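Local coordinates for peptidase S15/CocE/NonD (Thaumarchaeota archaeon SCGC AB-539-E09, PDB 4PF1), which is an aminopeptidase, a serine peptidase of the S15 family with an alpha/beta hydrolase fold, that probably cleaves residues from the N-terminal ends of peptides, at residues Ser228-Thr231 / Tyr232-Tyr235; Ala243-Ser247 / Arg248-Ser252; Ala201-Gln204 / Glu205-Leu208. All blocks are in the same frame, centred on the assembly; numbering follows the deposited sequence.

Contact 1: Ser228-Thr231 / Tyr232-Tyr235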
loop_
_atom_site.group_PDB
_atom_site.type_symbol
_atom_site.label_atom_id
_atom_site.label_comp_id
_atom_site.label_asym_id
_atom_site.label_seq_id
_atom_site.Cartn_x
_atom_site.Cartn_y
_atom_site.Cartn_z
ATOM N N SER A 228 -16.131 20.595 7.360
ATOM C CA SER A 228 -14.944 20.723 6.519
ATOM C C SER A 228 -13.955 19.605 6.829
ATOM O O SER A 228 -13.740 19.289 8.002
ATOM C CB SER A 228 -14.291 22.088 6.749
ATOM O OG SER A 228 -13.210 22.341 5.868
ATOM N N TYR A 229 -13.353 19.006 5.785
ATOM C CA TYR A 229 -12.353 17.944 5.945
ATOM C C TYR A 229 -11.043 18.528 6.500
ATOM O O TYR A 229 -10.512 18.016 7.487
ATOM C CB TYR A 229 -12.112 17.215 4.604
ATOM C CG TYR A 229 -11.168 16.033 4.710
ATOM C CD1 TYR A 229 -11.576 14.838 5.303
ATOM C CD2 TYR A 229 -9.873 16.101 4.201
ATOM C CE1 TYR A 229 -10.712 13.748 5.401
ATOM C CE2 TYR A 229 -9.004 15.015 4.285
ATOM C CZ TYR A 229 -9.428 13.839 4.883
ATOM O OH TYR A 229 -8.569 12.772 4.977
ATOM N N ASP A 230 -10.553 19.626 5.890
ATOM C CA ASP A 230 -9.337 20.314 6.326
ATOM C C ASP A 230 -9.653 21.209 7.541
ATOM O O ASP A 230 -10.389 22.189 7.411
ATOM C CB ASP A 230 -8.746 21.132 5.160
ATOM C CG ASP A 230 -7.397 21.776 5.426
ATOM O OD1 ASP A 230 -6.666 21.286 6.315
ATOM O OD2 ASP A 230 -7.058 22.746 4.720
ATOM N N THR A 231 -9.105 20.859 8.721
ATOM C CA THR A 231 -9.352 21.588 9.978
ATOM C C THR A 231 -8.715 22.983 9.958
ATOM O O THR A 231 -9.258 23.900 10.573
ATOM C CB THR A 231 -8.884 20.780 11.199
ATOM O OG1 THR A 231 -7.481 20.526 11.100
ATOM C CG2 THR A 231 -9.649 19.469 11.362
ATOM N N TYR A 232 -7.579 23.142 9.240
ATOM C CA TYR A 232 -6.882 24.425 9.073
ATOM C C TYR A 232 -7.871 25.488 8.584
ATOM O O TYR A 232 -7.985 26.551 9.192
ATOM C CB TYR A 232 -5.710 24.266 8.083
ATOM C CG TYR A 232 -4.922 25.537 7.833
ATOM C CD1 TYR A 232 -5.382 26.502 6.938
ATOM C CD2 TYR A 232 -3.692 25.753 8.448
ATOM C CE1 TYR A 232 -4.658 27.666 6.691
ATOM C CE2 TYR A 232 -2.949 26.906 8.195
ATOM C CZ TYR A 232 -3.440 27.864 7.321
ATOM O OH TYR A 232 -2.725 29.006 7.066
ATOM N N ASP A 233 -8.621 25.162 7.514
ATOM C CA ASP A 233 -9.638 26.015 6.918
ATOM C C ASP A 233 -10.766 26.321 7.909
ATOM O O ASP A 233 -11.130 27.488 8.075
ATOM C CB ASP A 233 -10.208 25.339 5.664
ATOM C CG ASP A 233 -10.090 26.185 4.424
ATOM O OD1 ASP A 233 -10.937 27.083 4.237
ATOM O OD2 ASP A 233 -9.149 25.953 3.638
ATOM N N ALA A 234 -11.286 25.280 8.591
ATOM C CA ALA A 234 -12.393 25.384 9.555
ATOM C C ALA A 234 -12.082 26.331 10.722
ATOM O O ALA A 234 -12.874 27.230 10.993
ATOM C CB ALA A 234 -12.757 24.003 10.090
ATOM N N TYR A 235 -10.928 26.139 11.398
ATOM C CA TYR A 235 -10.538 26.943 12.557
ATOM C C TYR A 235 -10.159 28.390 12.169
ATOM O O TYR A 235 -10.429 29.309 12.947
ATOM C CB TYR A 235 -9.406 26.256 13.344
ATOM C CG TYR A 235 -9.896 25.097 14.192
ATOM C CD1 TYR A 235 -10.010 23.816 13.659
ATOM C CD2 TYR A 235 -10.277 25.288 15.519
ATOM C CE1 TYR A 235 -10.484 22.751 14.426
ATOM C CE2 TYR A 235 -10.739 24.226 16.301
ATOM C CZ TYR A 235 -10.845 22.959 15.747
ATOM O OH TYR A 235 -11.316 21.906 16.495
HETATM O O HOH W 1 -8.748 23.446 2.797
#
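The first turn of helix 231-238, in the largely helical region inserted between strands 178-184 and 287-292 of the alpha/beta hydrolase fold, begins at the N-cap residue Asp230, whose side chain runs alongside that of Tyr232 and comes near the carboxylate of Asp233. The backbone bonds strengthen along the turn: Ala234 N makes a weak bond of 3.4 Å to Asp230 O, whereas the next, from Tyr235 N to Thr231 O, is 2.9 Å long and nearly straight at 174°. The same Thr231 O lies at the edge of the Tyr235 ring, in its plane, 3.2 Å from CD1. Asp230 has CG anti to its N (chi1 -174°), which sets OD1 3.6 Å from CB of Tyr232, the carboxylate and tyrosine ring planes nearly parallel, 11° apart. OD1 itself accepts from Thr443 N. Its neighbour OD2 stands 4.0 Å from OD2 of Asp233, the two side chains crossing at about a right angle. Such close like charges would be expected to repel, but Arg441 forms salt bridges with both carboxylates, and Arg237 holds the other oxygen of Asp233, so the pair is probably well compensated. Thr231 OG1 is bonded to Thr443 OG1 and to Glu205 OE2, fastening the start of the helix to two other parts of the chain. On the far flank of the turn, Ser228 CB meets Ala234 CB at 4.1 Å. Between the two acidic groups sits one water, donating to Asp230 OD2 and to Asp233 OD2 at 2.7 Å each.

Contact 2: Ala243-Ser247 / Arg248-Ser252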
loop_
_atom_site.group_PDB
_atom_site.type_symbol
_atom_site.label_atom_id
_atom_site.label_comp_id
_atom_site.label_asym_id
_atom_site.label_seq_id
_atom_site.Cartn_x
_atom_site.Cartn_y
_atom_site.Cartn_z
ATOM N N ALA A 243 -15.417 31.291 19.065
ATOM C CA ALA A 243 -16.420 31.202 17.997
ATOM C C ALA A 243 -16.564 29.765 17.494
ATOM O O ALA A 243 -17.630 29.399 17.008
ATOM C CB ALA A 243 -16.063 32.130 16.850
ATOM N N MET A 244 -15.495 28.948 17.614
ATOM C CA MET A 244 -15.548 27.539 17.224
ATOM C C MET A 244 -16.384 26.759 18.243
ATOM O O MET A 244 -17.203 25.923 17.855
ATOM C CB MET A 244 -14.137 26.940 17.092
ATOM C CG MET A 244 -14.120 25.580 16.405
ATOM S SD MET A 244 -14.440 25.666 14.623
ATOM C CE MET A 244 -14.334 23.964 14.208
ATOM N N ALA A 245 -16.201 27.062 19.546
ATOM C CA ALA A 245 -16.946 26.430 20.634
ATOM C C ALA A 245 -18.421 26.859 20.609
ATOM O O ALA A 245 -19.301 26.025 20.819
ATOM C CB ALA A 245 -16.314 26.778 21.971
ATOM N N ALA A 246 -18.686 28.148 20.308
ATOM C CA ALA A 246 -20.046 28.687 20.208
ATOM C C ALA A 246 -20.786 28.118 18.991
ATOM O O ALA A 246 -21.998 27.929 19.066
ATOM C CB ALA A 246 -20.010 30.206 20.135
ATOM N N SER A 247 -20.058 27.814 17.882
ATOM C CA SER A 247 -20.659 27.236 16.664
ATOM C C SER A 247 -21.171 25.798 16.915
ATOM O O SER A 247 -22.016 25.308 16.163
ATOM C CB SER A 247 -19.668 27.256 15.498
ATOM O OG SER A 247 -18.615 26.321 15.667
ATOM N N ARG A 248 -20.685 25.148 17.992
ATOM C CA ARG A 248 -21.093 23.796 18.379
ATOM C C ARG A 248 -22.004 23.812 19.617
ATOM O O ARG A 248 -22.441 22.750 20.070
ATOM C CB ARG A 248 -19.851 22.909 18.627
ATOM C CG ARG A 248 -19.450 22.057 17.422
ATOM C CD ARG A 248 -18.871 22.892 16.300
ATOM N NE ARG A 248 -18.313 22.063 15.238
ATOM C CZ ARG A 248 -17.894 22.536 14.070
ATOM N NH1 ARG A 248 -17.990 23.831 13.798
ATOM N NH2 ARG A 248 -17.390 21.716 13.160
ATOM N N GLY A 249 -22.315 25.019 20.114
ATOM C CA GLY A 249 -23.166 25.231 21.282
ATOM C C GLY A 249 -22.586 24.637 22.550
ATOM O O GLY A 249 -23.255 23.857 23.231
ATOM N N MET A 250 -21.320 24.987 22.859
ATOM C CA MET A 250 -20.576 24.437 23.996
ATOM C C MET A 250 -20.652 25.314 25.253
ATOM O O MET A 250 -19.901 25.075 26.206
ATOM C CB MET A 250 -19.102 24.220 23.607
ATOM C CG MET A 250 -18.906 23.126 22.584
ATOM S SD MET A 250 -17.172 22.832 22.182
ATOM C CE MET A 250 -16.595 22.106 23.723
ATOM N N GLU A 251 -21.578 26.292 25.280
ATOM C CA GLU A 251 -21.754 27.209 26.411
ATOM C C GLU A 251 -22.101 26.480 27.727
ATOM O O GLU A 251 -21.727 26.963 28.793
ATOM C CB GLU A 251 -22.832 28.265 26.101
ATOM C CG GLU A 251 -22.388 29.316 25.091
ATOM C CD GLU A 251 -22.599 28.976 23.624
ATOM O OE1 GLU A 251 -22.916 27.805 23.315
ATOM O OE2 GLU A 251 -22.450 29.889 22.781
ATOM N N SER A 252 -22.782 25.313 27.642
ATOM C CA SER A 252 -23.206 24.521 28.807
ATOM C C SER A 252 -22.198 23.404 29.190
ATOM O O SER A 252 -22.370 22.764 30.235
ATOM C CB SER A 252 -24.583 23.910 28.557
ATOM O OG SER A 252 -24.559 23.022 27.451
#
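Arg248 and Met244 lie side by side where helix 241-247 runs out, and their meeting is the close-packed half of this helix end. The methionine methyl covers one guanidinium face, offset toward the rim, with CE 3.7 Å from NH1 of Arg248. In the plane of the same group, NH1 donates to OG of Ser247 over 3.2 Å. That hydroxyl is placed by its own torsion, chi1 71°, which turns OG back over the helix to give its proton to Met244 O at 2.6 Å; the serine thus relays the arginine to the last turn. NH2 is bonded to Trp225 O, and the Trp225 ring makes a cation-pi contact with the guanidinium. Were Arg248 replaced by an alanine, Trp225 O would probably lose this donor and a gap would open over the Met244 methyl. Ala245 extends the packed side, its CB 4.0 Å from SD of Met250, beside Trp256 and Leu208. The opposite flank is looser: Glu251 is exposed, and its bent chain brings OE2 only to van der Waals distance of Ala246 CB, 3.6 Å. The backbone joins the two sides. Ala245 O accepts from Arg248 N and from Met250 N, which approach from opposite faces of the carbonyl plane, the latter at 3.1 Å, while Gly249 N bonds to Ala246 O at 3.1 Å. Gly249 leaves helical geometry with a positive phi of 63°, a backbone conformation that favours glycine. Positive phi and two bonds back into the final turn are the mark of a Schellman motif, the C-terminal end of this helix.

Contact 3: Ala201-Gln204 / Glu205-Leu208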
loop_
_atom_site.group_PDB
_atom_site.type_symbol
_atom_site.label_atom_id
_atom_site.label_comp_id
_atom_site.label_asym_id
_atom_site.label_seq_id
_atom_site.Cartn_x
_atom_site.Cartn_y
_atom_site.Cartn_z
ATOM N N ALA A 201 -0.158 28.843 25.173
ATOM C CA ALA A 201 -0.720 28.691 23.830
ATOM C C ALA A 201 -1.782 27.590 23.833
ATOM O O ALA A 201 -1.471 26.437 24.123
ATOM C CB ALA A 201 0.381 28.383 22.832
ATOM N N PHE A 202 -3.046 27.962 23.557
ATOM C CA PHE A 202 -4.201 27.060 23.610
ATOM C C PHE A 202 -4.240 26.030 22.472
ATOM O O PHE A 202 -4.219 26.398 21.296
ATOM C CB PHE A 202 -5.512 27.866 23.626
ATOM C CG PHE A 202 -6.770 27.037 23.796
ATOM C CD1 PHE A 202 -6.876 26.103 24.825
ATOM C CD2 PHE A 202 -7.860 27.218 22.955
ATOM C CE1 PHE A 202 -8.042 25.347 24.988
ATOM C CE2 PHE A 202 -9.031 26.473 23.131
ATOM C CZ PHE A 202 -9.111 25.538 24.141
ATOM N N ARG A 203 -4.379 24.736 22.844
ATOM C CA ARG A 203 -4.514 23.613 21.908
ATOM C C ARG A 203 -6.005 23.395 21.585
ATOM O O ARG A 203 -6.615 22.434 22.059
ATOM C CB ARG A 203 -3.870 22.333 22.485
ATOM C CG ARG A 203 -2.369 22.270 22.276
ATOM C CD ARG A 203 -1.651 21.440 23.331
ATOM N NE ARG A 203 -1.792 19.999 23.099
ATOM C CZ ARG A 203 -0.991 19.284 22.315
ATOM N NH1 ARG A 203 0.024 19.864 21.684
ATOM N NH2 ARG A 203 -1.202 17.986 22.150
ATOM N N GLN A 204 -6.588 24.314 20.788
ATOM C CA GLN A 204 -8.005 24.308 20.396
ATOM C C GLN A 204 -8.451 22.986 19.740
ATOM O O GLN A 204 -9.554 22.523 20.019
ATOM C CB GLN A 204 -8.326 25.498 19.472
ATOM C CG GLN A 204 -7.353 25.677 18.303
ATOM C CD GLN A 204 -7.746 26.766 17.329
ATOM O OE1 GLN A 204 -8.688 27.537 17.548
ATOM N NE2 GLN A 204 -7.021 26.855 16.221
ATOM N N GLU A 205 -7.594 22.378 18.894
ATOM C CA GLU A 205 -7.908 21.123 18.197
ATOM C C GLU A 205 -7.970 19.922 19.145
ATOM O O GLU A 205 -8.778 19.018 18.932
ATOM C CB GLU A 205 -6.885 20.850 17.096
ATOM C CG GLU A 205 -7.348 21.290 15.722
ATOM C CD GLU A 205 -6.794 20.431 14.604
ATOM O OE1 GLU A 205 -5.582 20.542 14.316
ATOM O OE2 GLU A 205 -7.557 19.598 14.063
ATOM N N ALA A 206 -7.099 19.893 20.160
ATOM C CA ALA A 206 -7.061 18.801 21.128
ATOM C C ALA A 206 -8.054 19.022 22.272
ATOM O O ALA A 206 -8.424 18.059 22.945
ATOM C CB ALA A 206 -5.654 18.651 21.687
ATOM N N SER A 207 -8.492 20.279 22.494
ATOM C CA SER A 207 -9.370 20.593 23.616
ATOM C C SER A 207 -10.863 20.577 23.271
ATOM O O SER A 207 -11.612 19.851 23.923
ATOM C CB SER A 207 -8.999 21.942 24.224
ATOM O OG SER A 207 -7.642 21.963 24.635
ATOM N N LEU A 208 -11.304 21.409 22.299
ATOM C CA LEU A 208 -12.726 21.582 21.953
ATOM C C LEU A 208 -13.440 20.265 21.545
ATOM O O LEU A 208 -14.442 19.943 22.185
ATOM C CB LEU A 208 -12.931 22.665 20.875
ATOM C CG LEU A 208 -12.470 24.089 21.224
ATOM C CD1 LEU A 208 -12.734 25.038 20.074
ATOM C CD2 LEU A 208 -13.157 24.606 22.476
#
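The chain passes from strand 201-202 through an inverse gamma turn centred on Arg203 straight into helix 204-215, bringing Phe202 and Arg203 against Ser207 one turn further on. Arg203, the N-cap residue, offers its carbonyl to several donors. Ala206 N and Ser207 N reach it only through weak, strongly bent bonds, and the Ser207 hydroxyl adds a third, OG to Arg203 O at 2.8 Å, coming from above the carbonyl plane. Regular helix bonding follows: Leu208 N to Gln204 O is 3.1 Å, with an N-H...O angle of 155°. The serine can double its grip because OG lies beside its own backbone N (chi1 -57°), on the side of the preceding turn. Phe202 packs beside this bond, its CE1 3.4 Å from Ser207 OG and its CZ 3.6 Å from Ser207 CB, which puts the buried hydroxyl next to an aromatic ring. At the edge of that ring, near its plane, the Leu208 CD2 methyl lies 4.5 Å from CZ. Gln204 N sits over one face of the ring, offset toward the rim. On the other flank, CB of Arg203 meets CB of Ala206 at 4.2 Å, while the guanidinium reaches away to Gln296 O, Asp195 O and Tyr584 OH; this side chain lies near a probable Ser-His-Asp triad without touching it. Gln204 NE2 likewise bonds to Pro582 O. The whole is a strand-to-helix junction in which a buried serine hydroxyl reinforces the first turn of the helix, here within an alpha/beta hydrolase.

Overall arrangement
Read from the N terminus, the three contacts come in series, neither nested nor crossed. Contact 3 closes the step from strand 201-202 into helix 204-215; contact 1 follows, ending a loop at the start of helix 231-238; contact 2 then finishes helix 241-247. Their centres are only 14 to 16 Å apart, on the same side of the chain's centre. Leu208 of contact 3 packs against Met244, Ala245 and Met250 of contact 2, and Tyr235 of contact 1 lies against Gln204 and Glu205 on one hand and Met244 on the other. Two helix starts and one helix end thereby meet within a single helical cluster of the S15 domain.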